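Dihydrodipicolinate reductase N-terminus domain-containing protein (Mycobacterium smegmatis, PDB 6IAQ) probably acts as an NADP-dependent amine dehydrogenase, catalysing the asymmetric reductive amination of ketones with hydride taken from the reduced nicotinamide cofactor. Local coordinates at residues N102-S107 with N312-V317; G132-G137 with I318-G323. One frame throughout, in Å; residues are numbered along the deposited sequence.

Interaction 1: N102-S107 with N312-V317; sequences NAVTLS and NRIPDV. With NAP (NADP nicotinamide-adenine-dinucleotide phosphate), chain F.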
ATOM      1  N   ASN A 102       3.782  26.432  -5.649  1.00 30.64           N
ATOM      2  CA  ASN A 102       3.625  24.950  -5.631  1.00 31.67           C
ATOM      3  C   ASN A 102       2.202  24.629  -6.098  1.00 32.55           C
ATOM      4  O   ASN A 102       1.264  25.387  -5.741  1.00 32.03           O
ATOM      5  CB  ASN A 102       3.829  24.369  -4.239  1.00 31.36           C
ATOM      6  CG  ASN A 102       5.217  24.637  -3.675  1.00 34.68           C
ATOM      7  OD1 ASN A 102       6.215  24.252  -4.277  1.00 28.76           O
ATOM      8  ND2 ASN A 102       5.279  25.282  -2.519  1.00 30.80           N
ATOM      9  N   ALA A 103       2.029  23.550  -6.849  1.00 31.96           N
ATOM     10  CA  ALA A 103       0.694  23.151  -7.351  1.00 32.60           C
ATOM     11  C   ALA A 103       0.495  21.647  -7.158  1.00 31.46           C
ATOM     12  O   ALA A 103       1.360  20.866  -7.554  1.00 30.98           O
ATOM     13  CB  ALA A 103       0.511  23.561  -8.799  1.00 34.03           C
ATOM     14  N   VAL A 104      -0.619  21.295  -6.531  1.00 32.02           N
ATOM     15  CA  VAL A 104      -1.157  19.908  -6.532  1.00 32.64           C
ATOM     16  C   VAL A 104      -2.413  19.957  -7.424  1.00 29.30           C
ATOM     17  O   VAL A 104      -3.177  20.928  -7.308  1.00 27.98           O
ATOM     18  CB  VAL A 104      -1.378  19.455  -5.076  1.00 34.95           C
ATOM     19  CG1 VAL A 104      -2.488  20.226  -4.374  1.00 37.25           C
ATOM     20  CG2 VAL A 104      -1.588  17.966  -4.990  1.00 40.17           C
ATOM     21  N   THR A 105      -2.556  19.020  -8.350  1.00 29.02           N
ATOM     22  CA  THR A 105      -3.659  19.030  -9.341  1.00 31.81           C
ATOM     23  C   THR A 105      -4.282  17.639  -9.496  1.00 30.37           C
ATOM     24  O   THR A 105      -3.538  16.641  -9.426  1.00 27.40           O
ATOM     25  CB  THR A 105      -3.178  19.565 -10.691  1.00 28.42           C
ATOM     26  OG1 THR A 105      -4.297  19.661 -11.577  1.00 27.77           O
ATOM     27  CG2 THR A 105      -2.108  18.723 -11.341  1.00 28.57           C
ATOM     28  N   LEU A 106      -5.580  17.608  -9.794  1.00 26.91           N
ATOM     29  CA  LEU A 106      -6.320  16.358 -10.101  1.00 27.97           C
ATOM     30  C   LEU A 106      -6.097  15.952 -11.543  1.00 26.11           C
ATOM     31  O   LEU A 106      -6.593  14.863 -11.891  1.00 26.80           O
ATOM     32  CB  LEU A 106      -7.811  16.564  -9.815  1.00 23.14           C
ATOM     33  CG  LEU A 106      -8.152  16.704  -8.345  1.00 24.67           C
ATOM     34  CD1 LEU A 106      -9.644  16.746  -8.166  1.00 23.82           C
ATOM     35  CD2 LEU A 106      -7.472  15.617  -7.501  1.00 25.62           C
ATOM     36  N   SER A 107      -5.430  16.774 -12.385  1.00 25.19           N
ATOM     37  CA  SER A 107      -5.248  16.438 -13.818  1.00 24.98           C
ATOM     38  C   SER A 107      -4.766  14.980 -13.957  1.00 29.17           C
ATOM     39  O   SER A 107      -3.663  14.691 -13.513  1.00 25.38           O
ATOM     40  CB  SER A 107      -4.331  17.410 -14.522  1.00 28.76           C
ATOM     41  OG  SER A 107      -4.941  18.696 -14.596  1.00 29.50           O
ATOM     42  N   ASN A 312      -4.162  15.438   1.489  1.00 31.70           N
ATOM     43  CA  ASN A 312      -3.154  14.777   2.362  1.00 33.10           C
ATOM     44  C   ASN A 312      -1.795  14.863   1.658  1.00 33.05           C
ATOM     45  O   ASN A 312      -0.765  14.747   2.364  1.00 37.36           O
ATOM     46  CB  ASN A 312      -3.567  13.352   2.741  1.00 32.93           C
ATOM     47  CG  ASN A 312      -4.821  13.289   3.601  1.00 41.08           C
ATOM     48  OD1 ASN A 312      -5.253  14.294   4.174  1.00 44.81           O
ATOM     49  ND2 ASN A 312      -5.430  12.109   3.697  1.00 42.09           N
ATOM     50  N   ARG A 313      -1.766  15.137   0.344  1.00 32.72           N
ATOM     51  CA  ARG A 313      -0.491  15.329  -0.397  1.00 29.91           C
ATOM     52  C   ARG A 313       0.097  16.744  -0.200  1.00 32.09           C
ATOM     53  O   ARG A 313       1.280  16.942  -0.519  1.00 33.84           O
ATOM     54  CB  ARG A 313      -0.657  15.073  -1.897  1.00 32.29           C
ATOM     55  CG  ARG A 313      -0.585  13.621  -2.347  1.00 32.95           C
ATOM     56  CD  ARG A 313       0.668  12.928  -1.865  1.00 31.40           C
ATOM     57  NE  ARG A 313       0.826  11.593  -2.406  1.00 29.75           N
ATOM     58  CZ  ARG A 313       1.749  10.719  -1.986  1.00 31.96           C
ATOM     59  NH1 ARG A 313       2.610  11.034  -1.007  1.00 31.03           N
ATOM     60  NH2 ARG A 313       1.810   9.531  -2.553  1.00 30.56           N
ATOM     61  N   ILE A 314      -0.656  17.719   0.282  1.00 28.24           N
ATOM     62  CA  ILE A 314      -0.201  19.141   0.240  1.00 32.96           C
ATOM     63  C   ILE A 314       1.110  19.290   1.020  1.00 35.01           C
ATOM     64  O   ILE A 314       2.049  19.901   0.503  1.00 33.44           O
ATOM     65  CB  ILE A 314      -1.303  20.117   0.696  1.00 30.24           C
ATOM     66  CG1 ILE A 314      -2.368  20.281  -0.399  1.00 29.93           C
ATOM     67  CG2 ILE A 314      -0.708  21.466   1.094  1.00 32.84           C
ATOM     68  CD1 ILE A 314      -3.637  20.903   0.097  1.00 31.27           C
ATOM     69  N   PRO A 315       1.266  18.761   2.254  1.00 36.93           N
ATOM     70  CA  PRO A 315       2.546  18.896   2.963  1.00 41.12           C
ATOM     71  C   PRO A 315       3.711  18.243   2.206  1.00 37.86           C
ATOM     72  O   PRO A 315       4.815  18.781   2.255  1.00 36.06           O
ATOM     73  CB  PRO A 315       2.338  18.217   4.319  1.00 40.41           C
ATOM     74  CG  PRO A 315       0.830  18.228   4.510  1.00 41.14           C
ATOM     75  CD  PRO A 315       0.231  18.184   3.113  1.00 39.21           C
ATOM     76  N   ASP A 316       3.450  17.112   1.535  1.00 35.98           N
ATOM     77  CA  ASP A 316       4.467  16.367   0.764  1.00 32.42           C
ATOM     78  C   ASP A 316       4.935  17.242  -0.374  1.00 35.44           C
ATOM     79  O   ASP A 316       6.140  17.292  -0.593  1.00 39.47           O
ATOM     80  CB  ASP A 316       3.948  15.024   0.246  1.00 37.64           C
ATOM     81  CG  ASP A 316       3.525  14.052   1.335  1.00 42.49           C
ATOM     82  OD1 ASP A 316       3.958  14.264   2.509  1.00 38.08           O
ATOM     83  OD2 ASP A 316       2.755  13.115   1.009  1.00 39.27           O
ATOM     84  N   VAL A 317       4.003  17.918  -1.066  1.00 35.07           N
ATOM     85  CA  VAL A 317       4.317  18.661  -2.315  1.00 35.61           C
ATOM     86  C   VAL A 317       5.069  19.937  -1.910  1.00 33.66           C
ATOM     87  O   VAL A 317       6.061  20.257  -2.563  1.00 30.61           O
ATOM     88  CB  VAL A 317       3.039  18.912  -3.146  1.00 37.82           C
ATOM     89  CG1 VAL A 317       3.246  19.943  -4.237  1.00 35.51           C
ATOM     90  CG2 VAL A 317       2.533  17.603  -3.761  1.00 37.71           C
TER
HETATM   91  PA  NAP F 402     -16.227  20.473 -12.585  1.00 26.75           P
HETATM   92  O1A NAP F 402     -17.223  20.406 -11.526  1.00 26.25           O
HETATM   93  O2A NAP F 402     -16.579  20.687 -14.088  1.00 25.71           O
HETATM   94  O5B NAP F 402     -15.166  21.630 -12.132  1.00 29.38           O
HETATM   95  C5B NAP F 402     -14.213  22.208 -13.034  1.00 29.66           C
HETATM   96  C4B NAP F 402     -13.939  23.634 -12.577  1.00 32.85           C
HETATM   97  O4B NAP F 402     -12.941  24.255 -13.384  1.00 33.64           O
HETATM   98  C3B NAP F 402     -15.170  24.580 -12.614  1.00 34.37           C
HETATM   99  O3B NAP F 402     -15.203  25.179 -11.296  1.00 34.47           O
HETATM  100  C2B NAP F 402     -14.859  25.661 -13.645  1.00 38.56           C
HETATM  101  O2B NAP F 402     -15.281  26.985 -13.253  1.00 41.17           O
HETATM  102  C1B NAP F 402     -13.365  25.648 -13.540  1.00 33.78           C
HETATM  103  N9A NAP F 402     -12.601  26.165 -14.674  1.00 37.01           N
HETATM  104  C8A NAP F 402     -12.593  25.759 -15.959  1.00 33.26           C
HETATM  105  N7A NAP F 402     -11.668  26.466 -16.619  1.00 34.98           N
HETATM  106  C5A NAP F 402     -11.037  27.258 -15.719  1.00 37.22           C
HETATM  107  C6A NAP F 402      -9.932  28.250 -15.709  1.00 38.30           C
HETATM  108  N6A NAP F 402      -9.279  28.556 -16.822  1.00 40.84           N
HETATM  109  N1A NAP F 402      -9.616  28.842 -14.558  1.00 37.82           N
HETATM  110  C2A NAP F 402     -10.229  28.572 -13.387  1.00 38.14           C
HETATM  111  N3A NAP F 402     -11.243  27.681 -13.294  1.00 37.50           N
HETATM  112  C4A NAP F 402     -11.661  27.062 -14.435  1.00 34.81           C
HETATM  113  O3  NAP F 402     -15.282  19.128 -12.613  1.00 27.67           O
HETATM  114  PN  NAP F 402     -14.739  18.310 -11.277  1.00 25.24           P
HETATM  115  O1N NAP F 402     -15.550  17.088 -10.976  1.00 27.32           O
HETATM  116  O2N NAP F 402     -14.473  19.252 -10.155  1.00 24.96           O
HETATM  117  O5D NAP F 402     -13.397  17.877 -12.030  1.00 24.22           O
HETATM  118  C5D NAP F 402     -12.315  18.746 -12.386  1.00 25.52           C
HETATM  119  C4D NAP F 402     -11.157  18.052 -13.048  1.00 26.50           C
HETATM  120  O4D NAP F 402     -10.566  17.139 -12.066  1.00 27.28           O
HETATM  121  C3D NAP F 402     -11.594  17.286 -14.265  1.00 25.18           C
HETATM  122  O3D NAP F 402     -10.686  17.413 -15.345  1.00 23.76           O
HETATM  123  C2D NAP F 402     -11.620  15.837 -13.760  1.00 25.39           C
HETATM  124  O2D NAP F 402     -11.451  14.936 -14.863  1.00 24.89           O
HETATM  125  C1D NAP F 402     -10.479  15.866 -12.702  1.00 26.95           C
HETATM  126  N1N NAP F 402     -10.641  14.807 -11.690  1.00 23.74           N
HETATM  127  C2N NAP F 402      -9.603  14.029 -11.447  1.00 24.60           C
HETATM  128  C3N NAP F 402      -9.734  12.981 -10.547  1.00 24.38           C
HETATM  129  C7N NAP F 402      -8.557  12.095 -10.199  1.00 26.19           C
HETATM  130  O7N NAP F 402      -8.814  11.103  -9.519  1.00 26.83           O
HETATM  131  N7N NAP F 402      -7.305  12.405 -10.580  1.00 24.85           N
HETATM  132  C4N NAP F 402     -10.957  12.783  -9.907  1.00 22.74           C
HETATM  133  C5N NAP F 402     -12.036  13.620 -10.176  1.00 23.77           C
HETATM  134  C6N NAP F 402     -11.827  14.632 -11.080  1.00 22.34           C
HETATM  135  P2B NAP F 402     -16.817  27.364 -13.031  1.00 38.72           P
HETATM  136  O1X NAP F 402     -17.313  26.640 -11.813  1.00 35.82           O
HETATM  137  O2X NAP F 402     -16.789  28.840 -12.639  1.00 37.48           O
HETATM  138  O3X NAP F 402     -17.362  26.982 -14.411  1.00 43.32           O
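Strand 102-105 belongs to the parallel sheet of the Rossmann-type NADP-binding domain, and helix 314-319 lies against one face of it. V104 carries the contact. Its CB points toward the helix, and its two methyls share the work. CG1, in the crowded position between the backbone N and the carbonyl carbon (chi1 67°), meets CG1 of I314 at 4.0 Å, the two side chains crossing at about a right angle. CG2, anti to the backbone N, lies 4.3 Å from both R313 CB and V317 CG2. A beta-branched valine suits this place because the fork at CB sends CG1 to I314 and CG2 to R313 and V317; M310 of helix 302-312 also packs on it. V317, whose N bonds R313 O, sets its CG1 3.9 Å from the carbonyl O of A103, while A103 itself turns its CB away to the other face of the sheet.

R313 differs. Its CB packs on V104, but the chain then leads away from the strand, so the buried guanidinium is paired elsewhere. NH1 forms a hydrogen-bonded salt bridge with D316 OD2 at 2.9 Å, lying above the carboxylate plane while OD2 stays close to the guanidinium plane. NH1 also bonds P331 O, and NE forms a salt bridge with D142. D316 in turn reaches R336 through OD1, so the charges are probably well balanced inside the protein.

Beyond the strand end the chain reaches the cofactor. The CB of L106 lies 3.5 Å from NAP C2N, an apolar neighbour for the nicotinamide ring, and the carbonyl O of L106 accepts a hydrogen bond from the carboxamide N7N at 2.9 Å, nearly straight at 168°.

Interaction 2: G132-G137 with I318-G323; sequences GATLTG and IAAPPG
The backbones of T134 and G323 form a parallel beta bridge, by which the short strand 323-324 adds itself to the edge of the Rossmann-type sheet beside strand 134-137. Two main-chain bonds make it: G323 N gives its hydrogen to A133 O at 2.9 Å, arriving in the carbonyl plane on a lone pair, and L135 N gives its own to G323 O at 2.9 Å, from above that carbonyl plane. T134 CA also lies 3.3 Å from G323 O, a CA-H...O contact beside the second bond. G323 takes up phi 112° and psi -178°, where a CB would be jammed against the preceding carbonyl O, so the bridge is made by a residue without a side chain.

T134 is the side chain that ties the incoming loop to the strand. With OG1 anti to the carbonyl carbon and beside the backbone N (chi1 -56°), OG1 donates to P321 O at 2.7 Å, from well above the carbonyl plane. A threonine does two jobs here, for its methyl CG2 packs 4.0 Å from the CB of A320. The small A320 suits the close approach of the chain as it leaves helix 314-319.

At the outer end, G132 closes helix 118-130 with a Schellman motif, for which its positive phi is apt. The stiff P321 and P322 carry segment 318-323 past this turn in an extended path, and the ring of P322 lies over the G132 backbone, its CB 3.7 Å from G132 C.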
ATOM      1  N   GLY A 132      11.601  27.426  -7.870  1.00 37.47           N
ATOM      2  CA  GLY A 132      11.592  26.688  -6.592  1.00 37.88           C
ATOM      3  C   GLY A 132      10.268  25.973  -6.314  1.00 35.99           C
ATOM      4  O   GLY A 132      10.098  25.500  -5.182  1.00 33.36           O
ATOM      5  N   ALA A 133       9.373  25.863  -7.298  1.00 34.43           N
ATOM      6  CA  ALA A 133       8.010  25.313  -7.114  1.00 32.98           C
ATOM      7  C   ALA A 133       7.985  23.812  -7.453  1.00 30.90           C
ATOM      8  O   ALA A 133       8.677  23.372  -8.425  1.00 28.23           O
ATOM      9  CB  ALA A 133       7.012  26.070  -7.968  1.00 33.82           C
ATOM     10  N   THR A 134       7.154  23.068  -6.719  1.00 28.08           N
ATOM     11  CA  THR A 134       6.818  21.644  -7.028  1.00 32.05           C
ATOM     12  C   THR A 134       5.443  21.571  -7.716  1.00 29.03           C
ATOM     13  O   THR A 134       4.504  22.224  -7.210  1.00 28.71           O
ATOM     14  CB  THR A 134       6.858  20.780  -5.764  1.00 35.91           C
ATOM     15  OG1 THR A 134       8.157  20.914  -5.158  1.00 35.29           O
ATOM     16  CG2 THR A 134       6.522  19.329  -6.074  1.00 35.99           C
ATOM     17  N   LEU A 135       5.344  20.823  -8.814  1.00 24.48           N
ATOM     18  CA  LEU A 135       4.055  20.476  -9.478  1.00 29.04           C
ATOM     19  C   LEU A 135       3.832  18.958  -9.355  1.00 27.33           C
ATOM     20  O   LEU A 135       4.750  18.177  -9.708  1.00 30.09           O
ATOM     21  CB  LEU A 135       4.072  20.868 -10.955  1.00 27.40           C
ATOM     22  CG  LEU A 135       4.559  22.276 -11.299  1.00 30.07           C
ATOM     23  CD1 LEU A 135       4.563  22.449 -12.804  1.00 28.93           C
ATOM     24  CD2 LEU A 135       3.729  23.368 -10.648  1.00 35.42           C
ATOM     25  N   THR A 136       2.662  18.547  -8.868  1.00 29.67           N
ATOM     26  CA  THR A 136       2.334  17.107  -8.630  1.00 28.44           C
ATOM     27  C   THR A 136       0.889  16.820  -9.052  1.00 26.37           C
ATOM     28  O   THR A 136      -0.016  17.474  -8.516  1.00 27.66           O
ATOM     29  CB  THR A 136       2.548  16.735  -7.160  1.00 30.71           C
ATOM     30  OG1 THR A 136       3.940  16.899  -6.846  1.00 30.94           O
ATOM     31  CG2 THR A 136       2.100  15.316  -6.861  1.00 35.01           C
ATOM     32  N   GLY A 137       0.706  15.895  -9.980  1.00 23.53           N
ATOM     33  CA  GLY A 137      -0.595  15.271 -10.278  1.00 29.47           C
ATOM     34  C   GLY A 137      -0.930  14.186  -9.278  1.00 30.45           C
ATOM     35  O   GLY A 137      -0.106  13.258  -9.105  1.00 29.63           O
ATOM     36  N   ILE A 318       4.682  20.587  -0.810  1.00 33.51           N
ATOM     37  CA  ILE A 318       5.435  21.776  -0.312  1.00 37.41           C
ATOM     38  C   ILE A 318       6.867  21.358   0.033  1.00 42.61           C
ATOM     39  O   ILE A 318       7.802  22.022  -0.450  1.00 38.67           O
ATOM     40  CB  ILE A 318       4.714  22.471   0.849  1.00 39.96           C
ATOM     41  CG1 ILE A 318       3.397  23.096   0.361  1.00 35.75           C
ATOM     42  CG2 ILE A 318       5.647  23.507   1.481  1.00 41.07           C
ATOM     43  CD1 ILE A 318       2.458  23.479   1.468  1.00 41.69           C
ATOM     44  N   ALA A 319       7.036  20.264   0.778  1.00 40.37           N
ATOM     45  CA  ALA A 319       8.352  19.769   1.259  1.00 38.88           C
ATOM     46  C   ALA A 319       9.194  19.147   0.131  1.00 36.09           C
ATOM     47  O   ALA A 319      10.397  18.973   0.344  1.00 39.20           O
ATOM     48  CB  ALA A 319       8.125  18.772   2.372  1.00 35.85           C
ATOM     49  N   ALA A 320       8.630  18.815  -1.032  1.00 33.20           N
ATOM     50  CA  ALA A 320       9.326  18.028  -2.090  1.00 31.94           C
ATOM     51  C   ALA A 320      10.303  18.912  -2.852  1.00 35.94           C
ATOM     52  O   ALA A 320      10.166  20.123  -2.843  1.00 35.08           O
ATOM     53  CB  ALA A 320       8.336  17.429  -3.051  1.00 33.43           C
ATOM     54  N   PRO A 321      11.278  18.336  -3.579  1.00 37.41           N
ATOM     55  CA  PRO A 321      12.140  19.111  -4.471  1.00 39.48           C
ATOM     56  C   PRO A 321      11.368  19.851  -5.556  1.00 39.84           C
ATOM     57  O   PRO A 321      10.270  19.437  -5.936  1.00 40.93           O
ATOM     58  CB  PRO A 321      13.035  18.067  -5.152  1.00 38.35           C
ATOM     59  CG  PRO A 321      13.040  16.909  -4.167  1.00 39.89           C
ATOM     60  CD  PRO A 321      11.647  16.913  -3.559  1.00 41.22           C
ATOM     61  N   PRO A 322      11.906  20.990  -6.063  1.00 35.64           N
ATOM     62  CA  PRO A 322      11.252  21.719  -7.146  1.00 34.91           C
ATOM     63  C   PRO A 322      11.232  20.860  -8.414  1.00 34.35           C
ATOM     64  O   PRO A 322      12.072  19.974  -8.543  1.00 32.26           O
ATOM     65  CB  PRO A 322      12.100  22.986  -7.338  1.00 38.12           C
ATOM     66  CG  PRO A 322      12.861  23.126  -6.011  1.00 38.60           C
ATOM     67  CD  PRO A 322      13.082  21.695  -5.540  1.00 36.30           C
ATOM     68  N   GLY A 323      10.287  21.154  -9.307  1.00 32.03           N
ATOM     69  CA  GLY A 323      10.058  20.389 -10.541  1.00 32.68           C
ATOM     70  C   GLY A 323       8.724  19.650 -10.504  1.00 31.93           C
ATOM     71  O   GLY A 323       7.950  19.838  -9.546  1.00 31.94           O
TER

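In the fold
Interactions 1 and 2 lie side by side, their centres about 8 Å apart, because strands 102-105 and 134-137 are neighbours in one parallel sheet and helix 314-319 serves both. The helix packs on the sheet in interaction 1, and the chain leaving it then enters that sheet as its edge strand in interaction 2. The seam is partly polar: N102 OD1 probably accepts a hydrogen bond from T134 N at 2.9 Å while its ND2 bonds D76 O, and A103 N probably bonds T134 O at 2.8 Å. V317 CG2 also packs against T136 OG1 at 3.5 Å. L106, just past the end of strand 102-105, brings interaction 1 to the nicotinamide of NADP.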